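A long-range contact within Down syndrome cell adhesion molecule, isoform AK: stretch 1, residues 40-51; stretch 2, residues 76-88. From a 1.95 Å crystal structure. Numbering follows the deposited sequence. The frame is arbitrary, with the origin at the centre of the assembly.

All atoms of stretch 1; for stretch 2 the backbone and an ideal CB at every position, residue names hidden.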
# COMPACT_ATOMS: atom_id res chain seq x y z
N THR A 40 6.87 -16.46 -3.85
CA THR A 40 7.72 -15.46 -4.46
C THR A 40 6.86 -14.38 -5.10
O THR A 40 5.94 -14.67 -5.85
CB THR A 40 8.66 -16.07 -5.53
OG1 THR A 40 9.57 -16.98 -4.90
CG2 THR A 40 9.46 -14.99 -6.23
N ILE A 41 7.16 -13.12 -4.78
CA ILE A 41 6.38 -12.01 -5.31
C ILE A 41 7.27 -11.03 -6.04
O ILE A 41 8.17 -10.43 -5.44
CB ILE A 41 5.60 -11.28 -4.20
CG1 ILE A 41 4.77 -12.27 -3.39
CG2 ILE A 41 4.72 -10.21 -4.80
CD1 ILE A 41 4.02 -11.64 -2.23
N LYS A 42 7.04 -10.86 -7.33
CA LYS A 42 7.88 -10.00 -8.15
C LYS A 42 7.05 -9.07 -9.02
O LYS A 42 5.85 -9.27 -9.20
CB LYS A 42 8.81 -10.83 -9.02
CG LYS A 42 8.09 -11.84 -9.89
CD LYS A 42 9.08 -12.72 -10.63
CE LYS A 42 8.36 -13.71 -11.53
NZ LYS A 42 9.33 -14.57 -12.25
N TRP A 43 7.69 -8.04 -9.55
CA TRP A 43 7.00 -7.00 -10.29
C TRP A 43 7.56 -6.81 -11.70
O TRP A 43 8.75 -7.02 -11.95
CB TRP A 43 7.08 -5.67 -9.54
CG TRP A 43 6.37 -5.66 -8.22
CD1 TRP A 43 6.85 -6.11 -7.02
CD2 TRP A 43 5.06 -5.15 -7.95
NE1 TRP A 43 5.91 -5.92 -6.03
CE2 TRP A 43 4.81 -5.33 -6.58
CE3 TRP A 43 4.07 -4.56 -8.75
CZ2 TRP A 43 3.61 -4.94 -5.98
CZ3 TRP A 43 2.87 -4.17 -8.15
CH2 TRP A 43 2.66 -4.37 -6.78
N THR A 44 6.69 -6.41 -12.62
CA THR A 44 7.13 -5.97 -13.94
C THR A 44 6.48 -4.64 -14.30
O THR A 44 5.37 -4.33 -13.84
CB THR A 44 6.82 -7.00 -15.04
OG1 THR A 44 5.41 -7.24 -15.11
CG2 THR A 44 7.54 -8.31 -14.77
N LEU A 45 7.18 -3.84 -15.09
CA LEU A 45 6.62 -2.62 -15.66
C LEU A 45 6.71 -2.73 -17.18
O LEU A 45 7.80 -2.70 -17.74
CB LEU A 45 7.37 -1.38 -15.17
CG LEU A 45 7.00 -0.07 -15.86
CD1 LEU A 45 5.52 0.23 -15.70
CD2 LEU A 45 7.85 1.08 -15.33
N ASN A 46 5.56 -2.85 -17.83
CA ASN A 46 5.50 -3.11 -19.26
C ASN A 46 6.33 -4.34 -19.62
O ASN A 46 7.20 -4.28 -20.50
CB ASN A 46 5.97 -1.89 -20.05
CG ASN A 46 5.14 -0.66 -19.76
OD1 ASN A 46 3.91 -0.71 -19.74
ND2 ASN A 46 5.81 0.46 -19.51
N SER A 47 6.08 -5.42 -18.88
CA SER A 47 6.64 -6.75 -19.13
C SER A 47 8.12 -6.90 -18.76
O SER A 47 8.64 -8.01 -18.76
CB SER A 47 6.44 -7.15 -20.59
OG SER A 47 5.06 -7.12 -20.93
N ARG A 48 8.81 -5.80 -18.44
CA ARG A 48 10.21 -5.93 -18.03
C ARG A 48 10.33 -5.88 -16.50
O ARG A 48 9.72 -5.04 -15.84
CB ARG A 48 11.07 -4.84 -18.68
CG ARG A 48 10.78 -3.43 -18.21
CD ARG A 48 11.63 -2.40 -18.94
NE ARG A 48 11.38 -1.05 -18.44
CZ ARG A 48 10.37 -0.28 -18.84
NH1 ARG A 48 9.51 -0.72 -19.75
NH2 ARG A 48 10.22 0.94 -18.33
N PRO A 49 11.11 -6.82 -15.94
CA PRO A 49 11.25 -6.99 -14.49
C PRO A 49 11.76 -5.74 -13.77
O PRO A 49 12.60 -5.02 -14.30
CB PRO A 49 12.28 -8.12 -14.38
CG PRO A 49 12.16 -8.87 -15.67
CD PRO A 49 11.88 -7.82 -16.69
N ILE A 50 11.22 -5.50 -12.58
CA ILE A 50 11.66 -4.39 -11.75
C ILE A 50 12.30 -4.91 -10.48
O ILE A 50 11.80 -5.84 -9.86
CB ILE A 50 10.49 -3.47 -11.33
CG1 ILE A 50 9.44 -3.35 -12.43
CG2 ILE A 50 11.02 -2.09 -10.92
CD1 ILE A 50 8.19 -2.64 -11.96
N ILE A 51 13.42 -4.30 -10.10
CA ILE A 51 14.02 -4.60 -8.81
C ILE A 51 13.97 -3.34 -7.95
O ILE A 51 13.79 -2.24 -8.48
CB ILE A 51 15.48 -5.08 -8.94
CG1 ILE A 51 16.34 -3.98 -9.57
CG2 ILE A 51 15.53 -6.36 -9.77
CD1 ILE A 51 17.78 -4.37 -9.75
N UNK A 76 7.15 10.83 -15.99
CA UNK A 76 6.44 10.28 -17.13
C UNK A 76 7.04 8.94 -17.57
O UNK A 76 6.38 8.13 -18.22
CB UNK A 76 6.46 11.28 -18.29
N UNK A 77 8.29 8.70 -17.18
CA UNK A 77 8.96 7.43 -17.43
C UNK A 77 8.28 6.25 -16.73
O UNK A 77 8.51 5.09 -17.08
CB UNK A 77 10.42 7.52 -16.98
N UNK A 78 7.47 6.55 -15.72
CA UNK A 78 6.82 5.51 -14.93
C UNK A 78 5.50 5.05 -15.54
O UNK A 78 4.80 4.21 -14.99
CB UNK A 78 6.58 6.01 -13.51
N UNK A 79 5.19 5.62 -16.70
CA UNK A 79 4.00 5.26 -17.47
C UNK A 79 3.95 3.78 -17.82
O UNK A 79 4.95 3.20 -18.25
CB UNK A 79 3.94 6.09 -18.75
N UNK A 80 2.78 3.17 -17.66
CA UNK A 80 2.58 1.83 -18.16
C UNK A 80 1.92 0.86 -17.21
O UNK A 80 1.36 1.24 -16.17
CB UNK A 80 3.93 1.25 -18.58
N UNK A 81 2.00 -0.42 -17.56
CA UNK A 81 1.32 -1.47 -16.83
C UNK A 81 2.21 -2.08 -15.75
O UNK A 81 3.25 -2.66 -16.05
CB UNK A 81 0.85 -2.56 -17.80
N UNK A 82 1.80 -1.93 -14.50
CA UNK A 82 2.49 -2.57 -13.39
C UNK A 82 1.84 -3.91 -13.10
O UNK A 82 0.63 -4.00 -12.88
CB UNK A 82 2.47 -1.68 -12.15
N UNK A 83 2.64 -4.97 -13.10
CA UNK A 83 2.13 -6.29 -12.82
C UNK A 83 2.79 -6.88 -11.60
O UNK A 83 4.01 -6.84 -11.46
CB UNK A 83 2.33 -7.21 -14.03
N UNK A 84 1.98 -7.41 -10.69
CA UNK A 84 2.50 -8.18 -9.57
C UNK A 84 2.31 -9.66 -9.86
O UNK A 84 1.21 -10.09 -10.19
CB UNK A 84 1.81 -7.79 -8.26
N UNK A 85 3.39 -10.43 -9.74
CA UNK A 85 3.33 -11.86 -9.96
C UNK A 85 3.63 -12.62 -8.68
O UNK A 85 4.68 -12.42 -8.06
CB UNK A 85 4.31 -12.27 -11.06
N UNK A 86 2.71 -13.50 -8.29
CA UNK A 86 2.88 -14.32 -7.09
C UNK A 86 2.99 -15.79 -7.45
O UNK A 86 2.10 -16.35 -8.09
CB UNK A 86 1.72 -14.10 -6.12
N UNK A 87 4.09 -16.42 -7.04
CA UNK A 87 4.34 -17.82 -7.37
C UNK A 87 4.70 -18.66 -6.16
O UNK A 87 5.45 -18.24 -5.28
CB UNK A 87 5.46 -17.92 -8.41
N UNK A 88 4.15 -19.87 -6.12
CA UNK A 88 4.63 -20.90 -5.21
C UNK A 88 4.87 -22.20 -5.98
O UNK A 88 4.87 -22.20 -7.21
CB UNK A 88 3.63 -21.12 -4.07

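Strand 40-45 and strand 80-87 run antiparallel at 158°, their axes approaching to 4.7 Å; because each chain is extended, successive side chains alternate between two faces: one with Ile41, Trp43 and Leu45, the other with Thr40, Lys42 and Thr44.

Positions 76 and 77 have ideal CBs with nothing of stretch 1 within 5.5 Å; many side chains would suit. They are Gln76 and Asp77. At 78 the CB points away, 5.4 Å from Leu45 CD2, and the choice is again loose; it is His78. Position 79 also points away, but its carbonyl O accepts from Asn46 ND2 at 3.1 Å, a backbone role open to any residue. It is Arg79, whose NH2 makes a weak bond to Gln76 OE1 (2.7 Å).

Position 80 is decisive. Its phi/psi of 133/-166 would jam a CB against the preceding carbonyl, and the ideal CB lies 2.2 Å from Asn46 ND2. Only glycine fits, and Gly80 is found.

At 81 the CB points sideways, 4.1 Å from Asn46 OD1; a beta-branched or other mid-sized residue would do. It is Val81, whose backbone N donates to Asn46 OD1 (2.9 Å) while its O accepts from Asn46 N (2.9 Å).

Position 82 pairs with Leu45 on the tryptophan face, its CB 5.1 Å from Leu45 CD1 and 4.7 Å from Trp43 CZ3. A large apolar group, aliphatic or aromatic, is expected. Phe82 places its ring face under Leu45 CD1, 3.6 Å from CD1 to the ring centroid, with Ile50 CD1 4.1 Å from its CD2.

Position 83 turns to the other face, its CB a tight 3.3 Å from Thr44 OG1; polar or long flexible chains suit. Lys83 reaches water 2, which also binds Thr44 OG1, through a weak 3.3 Å bond from NZ.

At 84 the CB lies 3.8 Å from Trp43 CZ3, favouring a small or slim apolar residue. Cys84 sets CB 3.8 Å from the centroid of the Trp43 six-membered ring, 11° off its normal; SG lies 3.5 Å from Ile41 CG2 and is covalently bonded elsewhere in the structure.

Position 85 pairs with Lys42, whose aliphatic stem invites a branched apolar chain, though polar ones are possible. Ile85 brings CB 4.0 Å from Lys42 CG and CD1 4.4 Å from Thr44 CG2.

The CB at 86 is 4.5 Å from Ile41 CG1, so small apolar residues suffice; Ala86 makes that contact.

Position 87 shares its face with Lys42, so an acid is attractive. Glu87 OE2 forms a long salt bridge with Lys42 NZ (3.7 Å).

Stretch 1 sets no limit at position 88, whose ideal CB has nothing of it within 5.5 Å; it is Asn88, whose OD1 and ND2 are hydrogen-bonded elsewhere in the structure.

Stretch 2 76-88: QDHRGVFKCIAEN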
# COMPACT_ATOMS: atom_id res chain seq x y z
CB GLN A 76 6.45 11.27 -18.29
CG GLN A 76 5.66 12.54 -17.99
CD GLN A 76 5.37 13.36 -19.23
OE1 GLN A 76 5.62 12.92 -20.35
NE2 GLN A 76 4.81 14.56 -19.03
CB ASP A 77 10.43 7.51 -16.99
CG ASP A 77 11.33 8.06 -18.07
OD1 ASP A 77 10.82 8.58 -19.08
OD2 ASP A 77 12.57 7.97 -17.91
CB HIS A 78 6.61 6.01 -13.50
CG HIS A 78 7.88 6.20 -12.74
ND1 HIS A 78 8.21 7.40 -12.14
CD2 HIS A 78 8.91 5.36 -12.49
CE1 HIS A 78 9.39 7.28 -11.55
NE2 HIS A 78 9.83 6.06 -11.75
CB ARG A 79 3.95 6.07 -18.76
CG ARG A 79 3.00 7.24 -18.73
CD ARG A 79 3.05 7.94 -20.06
NE ARG A 79 2.83 9.38 -19.94
CZ ARG A 79 3.50 10.30 -20.62
NH1 ARG A 79 4.45 9.92 -21.47
NH2 ARG A 79 3.23 11.58 -20.45
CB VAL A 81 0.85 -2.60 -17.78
CG1 VAL A 81 0.03 -3.63 -17.02
CG2 VAL A 81 0.05 -2.01 -18.93
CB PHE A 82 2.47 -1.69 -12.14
CG PHE A 82 3.36 -0.49 -12.24
CD1 PHE A 82 2.92 0.67 -12.85
CD2 PHE A 82 4.64 -0.51 -11.71
CE1 PHE A 82 3.74 1.78 -12.95
CE2 PHE A 82 5.46 0.59 -11.80
CZ PHE A 82 5.01 1.74 -12.42
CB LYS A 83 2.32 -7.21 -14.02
CG LYS A 83 1.78 -8.62 -13.81
CD LYS A 83 2.12 -9.52 -14.99
CE LYS A 83 1.58 -8.94 -16.29
NZ LYS A 83 1.95 -9.78 -17.46
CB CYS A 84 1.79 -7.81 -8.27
SG CYS A 84 2.34 -8.82 -6.89
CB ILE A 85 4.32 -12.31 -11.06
CG1 ILE A 85 4.10 -11.48 -12.33
CG2 ILE A 85 4.16 -13.80 -11.34
CD1 ILE A 85 5.17 -11.69 -13.38
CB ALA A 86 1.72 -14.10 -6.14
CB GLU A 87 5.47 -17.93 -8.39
CG GLU A 87 5.20 -17.28 -9.72
CD GLU A 87 6.47 -17.01 -10.51
OE1 GLU A 87 7.57 -17.14 -9.93
OE2 GLU A 87 6.36 -16.68 -11.71
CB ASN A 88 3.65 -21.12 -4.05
CG ASN A 88 2.25 -21.46 -4.51
OD1 ASN A 88 2.03 -21.80 -5.67
ND2 ASN A 88 1.29 -21.38 -3.60
O HOH W 1 4.17 -5.16 -16.74
O HOH W 2 5.15 -9.06 -17.36
O HOH W 3 2.69 -6.68 -18.63
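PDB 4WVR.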